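Local coordinates for Phosphoglucomutase/phosphomannomutase family protein (Burkholderia thailandensis, PDB 3UW2) that belongs to the phosphohexose mutase family and probably catalyses intramolecular phosphate transfer on a sugar phosphate, using a bound divalent metal ion, at residues L191-K196 and A379-L384; A369-I374 and A383-L388. All blocks are in the same frame, centred on the assembly; numbering follows the deposited sequence.

Contact 1: residues L191-K196 and A379-L384; sequences LTRPLK and ADPSAL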
loop_
_atom_site.group_PDB
_atom_site.type_symbol
_atom_site.label_atom_id
_atom_site.label_comp_id
_atom_site.label_asym_id
_atom_site.label_seq_id
_atom_site.Cartn_x
_atom_site.Cartn_y
_atom_site.Cartn_z
ATOM N N LEU A 191 20.932 5.565 -12.224
ATOM C CA LEU A 191 21.749 4.912 -11.175
ATOM C C LEU A 191 23.263 5.179 -11.287
ATOM O O LEU A 191 23.826 5.100 -12.367
ATOM C CB LEU A 191 21.509 3.407 -11.163
ATOM C CG LEU A 191 20.022 3.045 -11.038
ATOM C CD1 LEU A 191 19.938 1.562 -10.936
ATOM C CD2 LEU A 191 19.399 3.666 -9.800
ATOM N N THR A 192 23.900 5.438 -10.144
ATOM C CA THR A 192 25.353 5.613 -10.024
ATOM C C THR A 192 26.134 4.467 -10.619
ATOM O O THR A 192 27.142 4.706 -11.285
ATOM C CB THR A 192 25.760 5.874 -8.575
ATOM O OG1 THR A 192 25.130 7.086 -8.173
ATOM C CG2 THR A 192 27.284 6.082 -8.443
ATOM N N ARG A 193 25.618 3.249 -10.447
ATOM C CA ARG A 193 26.232 2.034 -10.901
ATOM C C ARG A 193 25.101 1.011 -11.071
ATOM O O ARG A 193 24.039 1.170 -10.464
ATOM C CB ARG A 193 27.293 1.514 -9.905
ATOM C CG ARG A 193 26.774 1.032 -8.543
ATOM C CD ARG A 193 27.938 0.556 -7.654
ATOM N NE ARG A 193 27.456 0.128 -6.347
ATOM C CZ ARG A 193 26.986 -1.093 -6.068
ATOM N NH1 ARG A 193 26.975 -2.028 -6.989
ATOM N NH2 ARG A 193 26.536 -1.393 -4.857
ATOM N N PRO A 194 25.306 -0.020 -11.916
ATOM C CA PRO A 194 24.327 -1.124 -11.916
ATOM C C PRO A 194 24.395 -1.912 -10.625
ATOM O O PRO A 194 25.459 -2.001 -9.973
ATOM C CB PRO A 194 24.750 -2.014 -13.093
ATOM C CG PRO A 194 26.100 -1.557 -13.512
ATOM C CD PRO A 194 26.324 -0.159 -12.981
ATOM N N LEU A 195 23.260 -2.465 -10.242
ATOM C CA LEU A 195 23.188 -3.246 -9.049
ATOM C C LEU A 195 22.467 -4.547 -9.458
ATOM O O LEU A 195 21.435 -4.508 -10.150
ATOM C CB LEU A 195 22.358 -2.434 -8.057
ATOM C CG LEU A 195 22.642 -2.310 -6.561
ATOM C CD1 LEU A 195 22.249 -0.944 -6.014
ATOM C CD2 LEU A 195 21.791 -3.379 -5.888
ATOM N N LYS A 196 22.966 -5.686 -9.020
ATOM C CA LYS A 196 22.343 -6.952 -9.363
ATOM C C LYS A 196 21.308 -7.299 -8.318
ATOM O O LYS A 196 21.620 -7.303 -7.127
ATOM C CB LYS A 196 23.386 -8.077 -9.475
ATOM C CG LYS A 196 22.759 -9.359 -10.031
ATOM C CD LYS A 196 23.820 -10.243 -10.628
ATOM C CE LYS A 196 23.284 -11.664 -10.793
ATOM N NZ LYS A 196 24.387 -12.451 -11.388
ATOM N N ALA A 379 29.061 1.003 -1.844
ATOM C CA ALA A 379 29.640 -0.225 -2.383
ATOM C C ALA A 379 28.921 -1.381 -1.733
ATOM O O ALA A 379 28.802 -2.450 -2.330
ATOM C CB ALA A 379 31.147 -0.286 -2.131
ATOM N N ASP A 380 28.419 -1.154 -0.513
ATOM C CA ASP A 380 27.733 -2.212 0.205
ATOM C C ASP A 380 26.349 -1.799 0.594
ATOM O O ASP A 380 26.168 -1.251 1.673
ATOM C CB ASP A 380 28.497 -2.671 1.448
ATOM C CG ASP A 380 27.922 -3.937 2.023
ATOM O OD1 ASP A 380 26.822 -4.350 1.591
ATOM O OD2 ASP A 380 28.572 -4.532 2.890
ATOM N N PRO A 381 25.346 -2.054 -0.288
ATOM C CA PRO A 381 23.987 -1.597 0.060
ATOM C C PRO A 381 23.427 -2.273 1.311
ATOM O O PRO A 381 22.679 -1.635 2.049
ATOM C CB PRO A 381 23.123 -2.001 -1.177
ATOM C CG PRO A 381 24.105 -2.263 -2.283
ATOM C CD PRO A 381 25.441 -2.590 -1.662
ATOM N N SER A 382 23.753 -3.544 1.531
ATOM C CA SER A 382 23.278 -4.264 2.727
ATOM C C SER A 382 23.788 -3.625 4.064
ATOM O O SER A 382 23.039 -3.575 5.050
ATOM C CB SER A 382 23.644 -5.764 2.651
ATOM O OG SER A 382 23.073 -6.323 1.477
ATOM N N ALA A 383 25.038 -3.152 4.086
ATOM C CA ALA A 383 25.601 -2.467 5.288
ATOM C C ALA A 383 24.820 -1.152 5.534
ATOM O O ALA A 383 24.425 -0.857 6.668
ATOM C CB ALA A 383 27.117 -2.232 5.163
ATOM N N LEU A 384 24.555 -0.395 4.463
ATOM C CA LEU A 384 23.733 0.834 4.534
ATOM C C LEU A 384 22.354 0.542 5.107
ATOM O O LEU A 384 21.910 1.210 6.028
ATOM C CB LEU A 384 23.616 1.511 3.168
ATOM C CG LEU A 384 22.916 2.891 3.080
ATOM C CD1 LEU A 384 23.656 3.979 3.862
ATOM C CD2 LEU A 384 22.710 3.350 1.655
#
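Arg193 reaches across to Ala379 and Pro381 with the end of its guanidinium group. With chi1 at 67°, CG is tucked between the backbone N and the carbonyl carbon; the chain is extended from CG to NE, and chi4 of 85° then turns the guanidinium. CB, CG and CD have no partner within 4.5 Å in segment 379-384; NE and NH2 are both hydrogen-bonded just outside the segments, NH2 to Val378 O. NH1 turns instead to a salt bridge with Glu258. Within the contact Arg193 NH2 does all the touching: it stands 3.6 Å from Ala379 O, an oblique and long approach, and 3.6 Å from both Pro381 CD and CG. CD lies at the guanidinium edge, near its plane, so the proline ring abuts the group rather than covering a face. Leu195 CD1 adds a loose apolar contact to Pro381 CG at 4.4 Å. Pro381 opens its helix, directly after the N-cap Asp380, whose OD1 accepts a weak capping bond from Ala383 N (3.3 Å, 158°). The geometry thus joins the loop before strand 197-200 of domain II to the capped N-terminus of helix 381-386 in domain III, an interdomain seam between two alpha/beta/alpha units of the phosphohexose mutase fold.

Contact 2: residues A369-I374 and A383-L388; sequences ARLLEI and ALLNGL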
loop_
_atom_site.group_PDB
_atom_site.type_symbol
_atom_site.label_atom_id
_atom_site.label_comp_id
_atom_site.label_asym_id
_atom_site.label_seq_id
_atom_site.Cartn_x
_atom_site.Cartn_y
_atom_site.Cartn_z
ATOM N N ALA A 369 12.713 1.779 -7.501
ATOM C CA ALA A 369 13.616 2.591 -8.262
ATOM C C ALA A 369 14.255 3.664 -7.369
ATOM O O ALA A 369 15.466 3.928 -7.483
ATOM C CB ALA A 369 12.861 3.219 -9.439
ATOM N N ARG A 370 13.470 4.258 -6.458
ATOM C CA ARG A 370 13.991 5.316 -5.636
ATOM C C ARG A 370 14.997 4.696 -4.671
ATOM O O ARG A 370 15.968 5.339 -4.315
ATOM C CB ARG A 370 12.873 6.034 -4.857
ATOM C CG ARG A 370 12.004 6.972 -5.740
ATOM C CD ARG A 370 12.791 8.195 -6.208
ATOM N NE ARG A 370 13.045 9.137 -5.069
ATOM C CZ ARG A 370 12.320 10.222 -4.796
ATOM N NH1 ARG A 370 11.308 10.630 -5.619
ATOM N NH2 ARG A 370 12.661 10.969 -3.753
ATOM N N LEU A 371 14.740 3.456 -4.240
ATOM C CA LEU A 371 15.660 2.770 -3.273
ATOM C C LEU A 371 16.987 2.473 -4.031
ATOM O O LEU A 371 18.072 2.779 -3.543
ATOM C CB LEU A 371 14.969 1.508 -2.773
ATOM C CG LEU A 371 15.803 0.633 -1.825
ATOM C CD1 LEU A 371 16.350 1.485 -0.695
ATOM C CD2 LEU A 371 14.962 -0.511 -1.304
ATOM N N LEU A 372 16.901 1.955 -5.269
ATOM C CA LEU A 372 18.127 1.707 -6.066
ATOM C C LEU A 372 18.948 3.013 -6.306
ATOM O O LEU A 372 20.166 2.993 -6.342
ATOM C CB LEU A 372 17.774 1.058 -7.402
ATOM C CG LEU A 372 17.146 -0.342 -7.474
ATOM C CD1 LEU A 372 16.704 -0.656 -8.878
ATOM C CD2 LEU A 372 18.223 -1.314 -7.033
ATOM N N GLU A 373 18.285 4.135 -6.520
ATOM C CA GLU A 373 18.993 5.404 -6.705
ATOM C C GLU A 373 19.938 5.700 -5.511
ATOM O O GLU A 373 21.079 6.172 -5.706
ATOM C CB GLU A 373 17.968 6.534 -6.803
ATOM C CG GLU A 373 18.592 7.923 -6.973
ATOM C CD GLU A 373 17.517 8.991 -7.138
ATOM O OE1 GLU A 373 16.775 9.335 -6.152
ATOM O OE2 GLU A 373 17.398 9.464 -8.266
ATOM N N ILE A 374 19.431 5.447 -4.303
ATOM C CA ILE A 374 20.176 5.647 -3.078
ATOM C C ILE A 374 21.226 4.551 -2.852
ATOM O O ILE A 374 22.394 4.875 -2.593
ATOM C CB ILE A 374 19.240 5.726 -1.862
ATOM C CG1 ILE A 374 18.311 6.971 -1.975
ATOM C CG2 ILE A 374 20.045 5.766 -0.556
ATOM C CD1 ILE A 374 17.167 7.015 -0.992
ATOM N N ALA A 383 25.038 -3.152 4.086
ATOM C CA ALA A 383 25.601 -2.467 5.288
ATOM C C ALA A 383 24.820 -1.152 5.534
ATOM O O ALA A 383 24.425 -0.857 6.668
ATOM C CB ALA A 383 27.117 -2.232 5.163
ATOM N N LEU A 384 24.555 -0.395 4.463
ATOM C CA LEU A 384 23.733 0.834 4.534
ATOM C C LEU A 384 22.354 0.542 5.107
ATOM O O LEU A 384 21.910 1.210 6.028
ATOM C CB LEU A 384 23.616 1.511 3.168
ATOM C CG LEU A 384 22.916 2.891 3.080
ATOM C CD1 LEU A 384 23.656 3.979 3.862
ATOM C CD2 LEU A 384 22.710 3.350 1.655
ATOM N N LEU A 385 21.686 -0.498 4.622
ATOM C CA LEU A 385 20.349 -0.819 5.149
ATOM C C LEU A 385 20.406 -1.359 6.575
ATOM O O LEU A 385 19.658 -0.904 7.435
ATOM C CB LEU A 385 19.650 -1.873 4.269
ATOM C CG LEU A 385 19.243 -1.349 2.863
ATOM C CD1 LEU A 385 18.968 -2.546 1.973
ATOM C CD2 LEU A 385 18.011 -0.467 2.923
ATOM N N ASN A 386 21.294 -2.311 6.831
ATOM C CA ASN A 386 21.399 -2.880 8.185
ATOM C C ASN A 386 21.753 -1.853 9.247
ATOM O O ASN A 386 21.431 -2.041 10.415
ATOM C CB ASN A 386 22.346 -4.100 8.264
ATOM C CG ASN A 386 21.741 -5.340 7.561
ATOM O OD1 ASN A 386 20.550 -5.652 7.744
ATOM N ND2 ASN A 386 22.551 -6.033 6.743
ATOM N N GLY A 387 22.454 -0.804 8.857
ATOM C CA GLY A 387 22.909 0.147 9.839
ATOM C C GLY A 387 21.861 1.222 10.149
ATOM O O GLY A 387 22.094 2.020 11.028
ATOM N N LEU A 388 20.725 1.238 9.430
ATOM C CA LEU A 388 19.575 2.080 9.822
ATOM C C LEU A 388 19.213 1.800 11.270
ATOM O O LEU A 388 19.486 0.729 11.743
ATOM C CB LEU A 388 18.396 1.847 8.873
ATOM C CG LEU A 388 18.610 2.499 7.471
ATOM C CD1 LEU A 388 17.704 1.838 6.468
ATOM C CD2 LEU A 388 18.283 3.962 7.552
#
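Leu371 and Ile374, one helical turn apart, each put a methyl group against a leucine of segment 383-388, and these two pairs make up the whole contact. The first segment begins with Ala369, whose carbonyl O accepts a 3.0 Å bond from Glu373 N, evidence of regular helix, and whose side chain packs on Ile189 and Leu217. Next comes Arg370, which takes no part across the contact: its NH1 bonds Tyr366 OH and its NH2 makes a salt bridge with Asp356, its main charge partner. Glu373 OE1 adds a long ion pair, 3.9 Å from Arg370 NE, with the oxygen well out of the guanidinium plane. Leu371 has CG opposite the backbone N across the CA-CB bond (chi1 177°), a setting that carries CD1 to 4.4 Å from Leu385 CD2, although neither CB is aimed straight at the other segment. Leu372 packs on Phe261. Glu373 sends OE2 to a salt bridge with Arg357. The CA–CB bond of Ile374 points toward the second segment, and its branch methyl CG2, not the CD1 end, meets Leu384 CD2 at 4.2 Å. The pairs 371 with 385 and 374 with 384 come from one local crossing, not an antiparallel run, with CA atoms still 10.3 Å apart at Leu371 and Leu385. No hydrogen bond crosses; only 103 Å² is buried, so the association is light and purely apolar. Other elements pack on the same leucines: Leu371 touches Leu288 and Phe289 of helix 282-296, Leu371 and Leu385 both reach Val272 of strand 270-273, and Leu385 rests on Ile259 of strand 259-263. The short helix 381-386 thus packs crosswise to helix 364-375, and both rest on strands of the domain II sheet.

In the fold
From the N terminus, the chain first supplies segment 191-196, in the loop leading into strand 197-200 of domain II. It then passes through the rest of that domain and most of domain III before contact 1 closes a span of 182 residues at 379-384. Segment 369-374 falls inside that span, and contact 2 closes a short span, with eight residues between its segments, around the turn joining helices 364-375 and 381-386. Its second segment runs past residue 384, so the two contacts overlap rather than nest, sharing Ala383 and Leu384. Leu191 CD2 packs 3.5 Å from Glu373 N, joining them directly. Contact 1 ties domain II to domain III; contact 2 packs two consecutive domain III helices together.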